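Local coordinates for CocE/NonD family hydrolase (Staphylococcus aureus subsp. aureus COL, PDB 3III), which probably hydrolyses ester or amide bonds as a serine hydrolase of the alpha/beta-hydrolase fold, related to cocaine esterases and X-Pro dipeptidyl-peptidases, at residues A[162-176]-A[185-197]. Numbering follows the deposited sequence.
Sequences NIGTNGVSYLAVTQW and HLKAMIPWEGLND. With PLM (palmitic acid), chain G.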
# COMPACT_ATOMS: atom_id res chain seq x y z
N ASN A 162 -11.71 -16.78 18.38
CA ASN A 162 -11.65 -16.23 17.04
C ASN A 162 -10.87 -14.90 17.06
O ASN A 162 -11.32 -13.87 17.65
CB ASN A 162 -13.06 -15.95 16.47
CG ASN A 162 -13.91 -17.20 16.38
OD1 ASN A 162 -13.38 -18.30 16.43
ND2 ASN A 162 -15.24 -17.03 16.28
N ILE A 163 -9.72 -14.93 16.39
CA ILE A 163 -8.89 -13.76 16.25
C ILE A 163 -8.98 -13.24 14.80
O ILE A 163 -8.92 -14.00 13.83
CB ILE A 163 -7.43 -14.06 16.55
CG1 ILE A 163 -7.21 -14.88 17.85
CG2 ILE A 163 -6.57 -12.79 16.34
CD1 ILE A 163 -7.95 -14.60 19.06
N GLY A 164 -9.16 -11.94 14.69
CA GLY A 164 -9.12 -11.24 13.43
C GLY A 164 -8.06 -10.13 13.53
O GLY A 164 -8.02 -9.32 14.50
N THR A 165 -7.24 -10.02 12.51
CA THR A 165 -6.24 -8.96 12.46
C THR A 165 -6.68 -7.79 11.64
O THR A 165 -7.52 -7.92 10.72
CB THR A 165 -4.91 -9.50 11.95
OG1 THR A 165 -5.10 -10.11 10.68
CG2 THR A 165 -4.27 -10.52 12.95
N ASN A 166 -6.16 -6.60 11.97
CA ASN A 166 -6.68 -5.37 11.38
C ASN A 166 -5.69 -4.26 11.56
O ASN A 166 -5.11 -4.13 12.64
CB ASN A 166 -7.97 -5.01 12.13
CG ASN A 166 -8.76 -3.88 11.51
OD1 ASN A 166 -8.33 -3.18 10.60
ND2 ASN A 166 -9.98 -3.67 12.06
N GLY A 167 -5.51 -3.42 10.56
CA GLY A 167 -4.63 -2.30 10.69
C GLY A 167 -4.04 -1.85 9.35
O GLY A 167 -4.20 -2.52 8.34
N VAL A 168 -3.31 -0.72 9.40
CA VAL A 168 -2.86 0.01 8.21
C VAL A 168 -1.34 -0.05 8.11
O VAL A 168 -0.65 -0.01 9.15
CB VAL A 168 -3.32 1.51 8.32
CG1 VAL A 168 -2.87 2.32 7.12
CG2 VAL A 168 -4.91 1.53 8.46
N SER A 169 -0.87 -0.08 6.87
CA SER A 169 0.54 0.10 6.50
C SER A 169 1.35 -1.06 7.12
O SER A 169 1.09 -2.20 6.81
CB SER A 169 1.04 1.49 6.89
OG SER A 169 2.37 1.66 6.43
N TYR A 170 2.33 -0.80 7.99
CA TYR A 170 3.12 -1.91 8.62
C TYR A 170 2.15 -2.94 9.25
O TYR A 170 2.35 -4.15 9.15
CB TYR A 170 4.04 -1.37 9.70
CG TYR A 170 5.17 -2.24 10.18
CD1 TYR A 170 6.49 -1.80 10.01
CD2 TYR A 170 4.95 -3.43 10.88
CE1 TYR A 170 7.57 -2.56 10.48
CE2 TYR A 170 6.02 -4.22 11.34
CZ TYR A 170 7.34 -3.77 11.13
OH TYR A 170 8.40 -4.52 11.61
N LEU A 171 1.07 -2.45 9.88
CA LEU A 171 0.06 -3.26 10.52
C LEU A 171 -0.75 -4.13 9.53
O LEU A 171 -1.47 -5.06 9.95
CB LEU A 171 -0.85 -2.41 11.42
CG LEU A 171 -0.21 -1.62 12.60
CD1 LEU A 171 0.72 -0.52 12.21
CD2 LEU A 171 -1.40 -1.06 13.43
N ALA A 172 -0.74 -3.75 8.25
CA ALA A 172 -1.31 -4.54 7.15
C ALA A 172 -0.30 -5.52 6.57
O ALA A 172 -0.63 -6.70 6.31
CB ALA A 172 -1.87 -3.61 6.04
N VAL A 173 0.94 -5.06 6.35
CA VAL A 173 1.98 -5.94 5.76
C VAL A 173 2.19 -7.17 6.67
O VAL A 173 2.27 -8.31 6.18
CB VAL A 173 3.34 -5.22 5.59
CG1 VAL A 173 4.43 -6.18 4.98
CG2 VAL A 173 3.20 -3.93 4.77
N THR A 174 2.22 -6.96 7.98
CA THR A 174 2.40 -8.07 8.92
C THR A 174 1.24 -9.08 8.88
O THR A 174 1.41 -10.22 9.25
CB THR A 174 2.60 -7.59 10.35
OG1 THR A 174 1.54 -6.70 10.75
CG2 THR A 174 3.93 -6.86 10.53
N GLN A 175 0.06 -8.62 8.44
CA GLN A 175 -1.10 -9.55 8.26
C GLN A 175 -0.91 -10.41 7.04
O GLN A 175 -1.14 -11.59 7.11
CB GLN A 175 -2.38 -8.79 8.12
CG GLN A 175 -2.73 -7.94 9.35
CD GLN A 175 -4.09 -7.28 9.13
OE1 GLN A 175 -5.09 -7.98 8.95
NE2 GLN A 175 -4.14 -5.92 9.17
N TRP A 176 -0.46 -9.85 5.91
CA TRP A 176 -0.19 -10.71 4.77
C TRP A 176 0.81 -11.77 5.19
O TRP A 176 0.67 -12.96 4.88
CB TRP A 176 0.39 -9.92 3.59
CG TRP A 176 -0.53 -8.89 2.94
CD1 TRP A 176 -0.26 -7.55 2.79
CD2 TRP A 176 -1.81 -9.12 2.30
NE1 TRP A 176 -1.30 -6.93 2.15
CE2 TRP A 176 -2.23 -7.87 1.79
CE3 TRP A 176 -2.61 -10.26 2.06
CZ2 TRP A 176 -3.45 -7.71 1.12
CZ3 TRP A 176 -3.81 -10.09 1.35
CH2 TRP A 176 -4.22 -8.83 0.89
N HIS A 185 -6.32 -20.20 14.63
CA HIS A 185 -7.34 -19.29 15.20
C HIS A 185 -7.43 -17.93 14.57
O HIS A 185 -8.18 -17.08 15.06
CB HIS A 185 -7.15 -19.21 16.73
CG HIS A 185 -7.31 -20.55 17.38
ND1 HIS A 185 -6.28 -21.45 17.49
CD2 HIS A 185 -8.42 -21.17 17.88
CE1 HIS A 185 -6.73 -22.54 18.10
NE2 HIS A 185 -8.02 -22.40 18.33
N LEU A 186 -6.68 -17.68 13.48
CA LEU A 186 -6.86 -16.48 12.68
C LEU A 186 -8.08 -16.78 11.79
O LEU A 186 -8.00 -17.58 10.84
CB LEU A 186 -5.63 -16.17 11.81
CG LEU A 186 -5.76 -14.92 10.93
CD1 LEU A 186 -5.91 -13.65 11.80
CD2 LEU A 186 -4.61 -14.83 9.88
N LYS A 187 -9.21 -16.15 12.11
CA LYS A 187 -10.48 -16.42 11.45
C LYS A 187 -10.88 -15.35 10.41
O LYS A 187 -11.82 -15.56 9.66
CB LYS A 187 -11.63 -16.54 12.47
CG LYS A 187 -11.42 -17.64 13.53
CD LYS A 187 -11.27 -19.01 12.90
CE LYS A 187 -11.14 -20.15 13.96
NZ LYS A 187 -12.53 -20.51 14.42
N ALA A 188 -10.16 -14.22 10.37
CA ALA A 188 -10.47 -13.11 9.44
C ALA A 188 -9.31 -12.11 9.46
O ALA A 188 -8.59 -12.00 10.48
CB ALA A 188 -11.78 -12.41 9.86
N MSE A 189 -9.14 -11.36 8.37
CA MSE A 189 -8.06 -10.38 8.29
C MSE A 189 -8.49 -9.18 7.48
O MSE A 189 -9.23 -9.31 6.48
CB MSE A 189 -6.81 -11.00 7.64
CG MSE A 189 -7.08 -11.55 6.28
SE MSE A 189 -5.56 -12.61 5.54
CE MSE A 189 -4.22 -11.07 5.49
N ILE A 190 -8.01 -8.00 7.91
CA ILE A 190 -8.30 -6.73 7.26
C ILE A 190 -6.94 -6.01 7.03
O ILE A 190 -6.53 -5.13 7.83
CB ILE A 190 -9.25 -5.86 8.08
CG1 ILE A 190 -10.53 -6.62 8.46
CG2 ILE A 190 -9.62 -4.56 7.31
CD1 ILE A 190 -11.45 -5.81 9.36
N PRO A 191 -6.19 -6.44 5.99
CA PRO A 191 -4.98 -5.71 5.64
C PRO A 191 -5.38 -4.43 4.91
O PRO A 191 -5.70 -4.44 3.71
CB PRO A 191 -4.25 -6.68 4.71
CG PRO A 191 -5.37 -7.51 4.11
CD PRO A 191 -6.32 -7.70 5.22
N TRP A 192 -5.44 -3.33 5.66
CA TRP A 192 -5.93 -2.09 5.15
C TRP A 192 -4.74 -1.28 4.61
O TRP A 192 -4.16 -0.46 5.32
CB TRP A 192 -6.70 -1.32 6.23
CG TRP A 192 -7.58 -0.26 5.63
CD1 TRP A 192 -7.19 0.97 5.18
CD2 TRP A 192 -9.00 -0.32 5.42
NE1 TRP A 192 -8.28 1.68 4.74
CE2 TRP A 192 -9.40 0.91 4.85
CE3 TRP A 192 -9.97 -1.28 5.66
CZ2 TRP A 192 -10.72 1.20 4.49
CZ3 TRP A 192 -11.28 -1.02 5.30
CH2 TRP A 192 -11.66 0.21 4.70
N GLU A 193 -4.43 -1.50 3.33
CA GLU A 193 -3.26 -0.88 2.65
C GLU A 193 -1.93 -1.46 3.18
O GLU A 193 -1.32 -0.92 4.13
CB GLU A 193 -3.24 0.64 2.70
CG GLU A 193 -4.45 1.26 1.95
CD GLU A 193 -4.13 2.58 1.34
OE1 GLU A 193 -4.73 3.59 1.78
OE2 GLU A 193 -3.27 2.58 0.44
N GLY A 194 -1.51 -2.55 2.56
CA GLY A 194 -0.18 -3.08 2.83
C GLY A 194 0.50 -3.79 1.67
O GLY A 194 -0.08 -4.67 1.04
N LEU A 195 1.77 -3.43 1.45
CA LEU A 195 2.62 -4.11 0.51
C LEU A 195 2.93 -5.53 0.99
O LEU A 195 2.65 -5.90 2.13
CB LEU A 195 3.93 -3.33 0.30
CG LEU A 195 4.87 -3.13 1.51
CD1 LEU A 195 5.83 -4.25 1.68
CD2 LEU A 195 5.62 -1.77 1.33
N ASN A 196 3.49 -6.33 0.11
CA ASN A 196 3.96 -7.65 0.49
C ASN A 196 5.13 -8.22 -0.34
O ASN A 196 5.44 -9.38 -0.23
CB ASN A 196 2.77 -8.59 0.54
CG ASN A 196 1.94 -8.51 -0.68
OD1 ASN A 196 2.40 -8.78 -1.76
ND2 ASN A 196 0.69 -8.05 -0.52
N ASP A 197 5.78 -7.36 -1.13
CA ASP A 197 6.99 -7.69 -1.89
C ASP A 197 7.92 -6.50 -1.83
O ASP A 197 7.80 -5.57 -2.59
CB ASP A 197 6.63 -8.04 -3.34
CG ASP A 197 7.86 -8.50 -4.18
OD1 ASP A 197 9.03 -8.26 -3.78
OD2 ASP A 197 7.60 -9.03 -5.31
C1 PLM G . 4.12 4.04 7.79
O1 PLM G . 4.05 2.84 8.00
O2 PLM G . 3.37 4.52 6.92
C2 PLM G . 5.12 4.86 8.54
C3 PLM G . 4.91 6.36 8.36
C4 PLM G . 5.80 7.25 9.22
C5 PLM G . 5.36 8.75 9.23
C6 PLM G . 6.46 9.79 9.54
C7 PLM G . 6.24 10.87 10.63
C8 PLM G . 5.78 12.28 10.17
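Gln175 reaches from helix 170-179 to the backbone of Ile190, and both ends of its amide are engaged. NE2 donates to Ile190 O at 2.9 Å from above the carbonyl plane, and also to Leu171 O, which lies in the amide plane. OE1 accepts a hydrogen bond from Thr165 OG1 at 2.7 Å, the hydroxyl standing above the carbonyl plane, and a weak bond from Ile190 N; together these partners fix the amide's rotation. Thr165 OG1 stands between its own backbone N and carbonyl carbon, on the helix-facing side of the sheet. At the next residue, Trp176 NE1 donates to Gly194 O at 2.8 Å, the oxygen tilted out of the ring plane. Pro191 CG sits 3.8 Å from the centroid of the six-membered ring of Trp176, a CH-pi contact over one face, while Asn196 ND2, itself bonded to Gly277 O, lies over the opposite face, toward its rim.

Strands 162-168 and 186-192 run parallel, their axes 5° apart, joined by backbone bonds such as Lys187 N to Ile163 O at 2.8 Å. With the intervening helix they form a beta-alpha-beta crossover in the central sheet. The Gly167 backbone suits glycine, and Ser169 (phi 63°, psi -119°) has the backbone angles expected of a nucleophile elbow. Ser169 N donates to Glu193 O at 2.9 Å, tying this turn to the residue after Trp192. Ser169 OG bonds to palmitic acid O1 at 2.6 Å and to His274 NE2, an arrangement consistent with a catalytic serine-histidine pair.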